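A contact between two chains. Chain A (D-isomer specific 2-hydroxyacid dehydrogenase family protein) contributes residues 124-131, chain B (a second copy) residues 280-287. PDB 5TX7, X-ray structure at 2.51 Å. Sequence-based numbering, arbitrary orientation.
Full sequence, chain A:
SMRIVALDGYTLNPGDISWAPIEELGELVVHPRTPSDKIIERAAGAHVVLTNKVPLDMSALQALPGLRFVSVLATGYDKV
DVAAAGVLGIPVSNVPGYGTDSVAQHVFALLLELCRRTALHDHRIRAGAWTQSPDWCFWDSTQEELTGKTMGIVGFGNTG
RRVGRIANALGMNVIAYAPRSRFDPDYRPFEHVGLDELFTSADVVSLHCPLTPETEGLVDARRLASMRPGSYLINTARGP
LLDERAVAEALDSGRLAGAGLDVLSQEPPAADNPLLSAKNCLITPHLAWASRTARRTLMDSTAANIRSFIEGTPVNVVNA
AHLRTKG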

# COMPACT_ATOMS: atom_id res chain seq x y z
N ARG A 124 13.11 -9.80 7.78
CA ARG A 124 13.75 -9.92 9.09
C ARG A 124 13.14 -11.06 9.89
O ARG A 124 13.87 -11.82 10.51
N ILE A 125 11.82 -11.21 9.85
CA ILE A 125 11.16 -12.40 10.43
C ILE A 125 11.78 -13.69 9.89
O ILE A 125 12.07 -14.60 10.67
N ARG A 126 11.99 -13.76 8.58
CA ARG A 126 12.55 -14.94 7.91
C ARG A 126 14.02 -15.21 8.26
O ARG A 126 14.47 -16.35 8.20
N ALA A 127 14.75 -14.15 8.63
CA ALA A 127 16.09 -14.27 9.21
C ALA A 127 16.09 -14.53 10.74
O ALA A 127 17.15 -14.50 11.37
N GLY A 128 14.90 -14.74 11.33
CA GLY A 128 14.76 -15.07 12.75
C GLY A 128 14.74 -13.89 13.71
O GLY A 128 15.04 -14.05 14.90
N ALA A 129 14.37 -12.71 13.23
CA ALA A 129 14.46 -11.48 14.03
C ALA A 129 13.39 -11.38 15.12
O ALA A 129 13.60 -10.73 16.15
N TRP A 130 12.25 -12.03 14.89
CA TRP A 130 11.14 -12.03 15.85
C TRP A 130 11.48 -12.91 17.06
O TRP A 130 11.22 -12.52 18.20
N THR A 131 12.08 -14.09 16.82
CA THR A 131 12.63 -14.94 17.91
C THR A 131 13.77 -14.25 18.68
O THR A 131 13.82 -14.31 19.91
N ASN B 280 3.55 -16.42 -1.53
CA ASN B 280 2.73 -15.21 -1.52
C ASN B 280 2.20 -14.81 -0.14
O ASN B 280 1.09 -14.29 -0.01
N CYS B 281 3.00 -15.06 0.90
CA CYS B 281 2.62 -14.71 2.25
C CYS B 281 3.53 -13.59 2.75
O CYS B 281 4.74 -13.75 2.75
N LEU B 282 2.92 -12.48 3.16
CA LEU B 282 3.65 -11.37 3.79
C LEU B 282 3.36 -11.33 5.30
O LEU B 282 2.21 -11.32 5.70
N ILE B 283 4.41 -11.29 6.12
CA ILE B 283 4.26 -11.30 7.57
C ILE B 283 5.02 -10.16 8.21
O ILE B 283 6.16 -9.90 7.85
N THR B 284 4.39 -9.46 9.15
CA THR B 284 5.03 -8.38 9.91
C THR B 284 4.88 -8.68 11.42
O THR B 284 3.89 -9.31 11.81
N PRO B 285 5.84 -8.24 12.26
CA PRO B 285 5.88 -8.67 13.66
C PRO B 285 4.98 -7.91 14.63
O PRO B 285 5.48 -7.22 15.51
N HIS B 286 3.66 -8.03 14.47
CA HIS B 286 2.68 -7.43 15.38
C HIS B 286 2.96 -5.95 15.65
O HIS B 286 3.04 -5.53 16.79
N LEU B 287 3.08 -5.17 14.58
CA LEU B 287 3.44 -3.76 14.66
C LEU B 287 2.43 -2.85 13.95
O LEU B 287 2.73 -1.67 13.72

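Chain B runs past the end of one chain A helix and the start of the next as a short strand that leads into a loop, and three chain A side chains, Ile125(A), Arg126(A) and Trp130(A), make every side-chain contact to it. Asn280(B) comes first and takes no part: its CA-to-CB bond points away, and the side chain, chi1 m, stays beyond contact range.

At Cys281(B) the backbone does the work. The thiol side chain, chi1 t, leaves sideways, while the carbonyl O lies 2.8 Å from NH2 of Arg126(A), at the edge of the guanidinium and near its plane. Arg126(A) also starts sideways from its helix, but an m, t, t run through chi1 to chi3 extends the chain far enough to bring its end to the strand. NE and NH2 of Arg126(A) have hydrogen-bond partners just outside the stretches.

Strand alternation then shows plainly. Leu282(B), t at chi1 and p at chi2, points away, and Ile283(B) points toward chain A with chi1 m and chi2 t. Its CG2 meets CD1 of Ile125(A) at 3.7 Å and reaches the Trp130(A) ring more loosely, 4.3 Å from CZ3. Ile125(A), also m and t, points toward the strand and puts its CD1 3.3 Å from the backbone O of Ile283(B), so the methyl packs against main chain as well as side chain.

Thr284(B), chi1 p, turns away and satisfies its OG1 elsewhere in the structure. What it offers chain A is backbone: its C lies 3.6 Å from CD1 of Ile125(A), and its O lies 4.0 Å from CH2 of Trp130(A). That same O accepts a hydrogen bond from the N of His286(B) at 3.0 Å, within a tight bend around the proline.

Pro285(B) joins the two apolar residues of chain A. Its CD is 3.8 Å from CD1 of Ile125(A), and its CB is 3.8 Å from CD2 of Trp130(A). The indole points toward chain B with chi1 t and chi2 -13°, which lays one face against the proline: CA of Pro285(B) sits 3.6 Å from the centroid of the six-membered ring of Trp130(A), 7° off the normal, a CH-pi contact. NE1 of the indole is hydrogen-bonded elsewhere.

His286(B), chi1 t, brings its CB to 4.0 Å from CZ2 of Trp130(A), then its imidazole leads away. Leu287(B) is out of reach. The rule is economical: a flat ring for the proline, a branched aliphatic where the strand passes into the loop, and an extended arginine whose end comes up to a strand carbonyl.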

# COMPACT_ATOMS: atom_id res chain seq x y z
CB ARG A 124 13.63 -8.60 9.86
CG ARG A 124 14.35 -7.43 9.17
CD ARG A 124 15.85 -7.48 9.33
NE ARG A 124 16.23 -7.50 10.74
CZ ARG A 124 17.01 -8.40 11.36
NH1 ARG A 124 17.59 -9.41 10.70
NH2 ARG A 124 17.23 -8.26 12.66
CB ILE A 125 9.62 -12.41 10.18
CG1 ILE A 125 8.95 -11.36 11.07
CG2 ILE A 125 9.00 -13.78 10.49
CD1 ILE A 125 7.55 -11.01 10.62
CB ARG A 126 12.36 -14.84 6.39
CG ARG A 126 10.90 -14.96 5.98
CD ARG A 126 10.67 -14.79 4.48
NE ARG A 126 9.28 -14.46 4.22
CZ ARG A 126 8.24 -15.30 4.30
NH1 ARG A 126 8.41 -16.59 4.60
NH2 ARG A 126 7.01 -14.86 4.06
CB ALA A 127 16.91 -13.02 8.89
CB ALA A 129 14.40 -10.26 13.14
CB TRP A 130 9.83 -12.47 15.17
CG TRP A 130 8.55 -11.95 15.81
CD1 TRP A 130 8.42 -11.36 17.03
CD2 TRP A 130 7.22 -12.04 15.27
NE1 TRP A 130 7.11 -11.05 17.27
CE2 TRP A 130 6.35 -11.46 16.21
CE3 TRP A 130 6.68 -12.54 14.07
CZ2 TRP A 130 4.97 -11.37 16.01
CZ3 TRP A 130 5.30 -12.44 13.86
CH2 TRP A 130 4.46 -11.86 14.83
CB THR A 131 13.17 -16.29 17.38
OG1 THR A 131 14.10 -16.06 16.32
CG2 THR A 131 12.05 -17.18 16.85
CB ASN B 280 1.55 -15.36 -2.49
CG ASN B 280 2.00 -15.64 -3.91
OD1 ASN B 280 2.88 -14.96 -4.43
ND2 ASN B 280 1.40 -16.64 -4.56
CB CYS B 281 2.69 -15.92 3.18
SG CYS B 281 1.84 -15.64 4.77
CB LEU B 282 3.25 -10.06 3.12
CG LEU B 282 4.20 -8.87 3.30
CD1 LEU B 282 5.59 -9.11 2.73
CD2 LEU B 282 3.61 -7.63 2.66
CB ILE B 283 4.71 -12.65 8.18
CG1 ILE B 283 4.00 -13.81 7.45
CG2 ILE B 283 4.36 -12.73 9.66
CD1 ILE B 283 4.39 -15.18 7.92
CB THR B 284 4.44 -7.00 9.53
OG1 THR B 284 3.02 -7.05 9.58
CG2 THR B 284 4.87 -6.61 8.13
CB PRO B 285 7.37 -8.49 14.02
CG PRO B 285 7.74 -7.31 13.25
CD PRO B 285 7.04 -7.47 11.92
CB HIS B 286 2.63 -8.24 16.68
CG HIS B 286 1.34 -8.09 17.43
ND1 HIS B 286 0.94 -8.97 18.41
CD2 HIS B 286 0.35 -7.16 17.33
CE1 HIS B 286 -0.23 -8.59 18.90
NE2 HIS B 286 -0.60 -7.49 18.27
CB LEU B 287 4.86 -3.56 14.07
CG LEU B 287 5.15 -4.01 12.62
CD1 LEU B 287 4.35 -3.24 11.59
CD2 LEU B 287 6.61 -3.85 12.26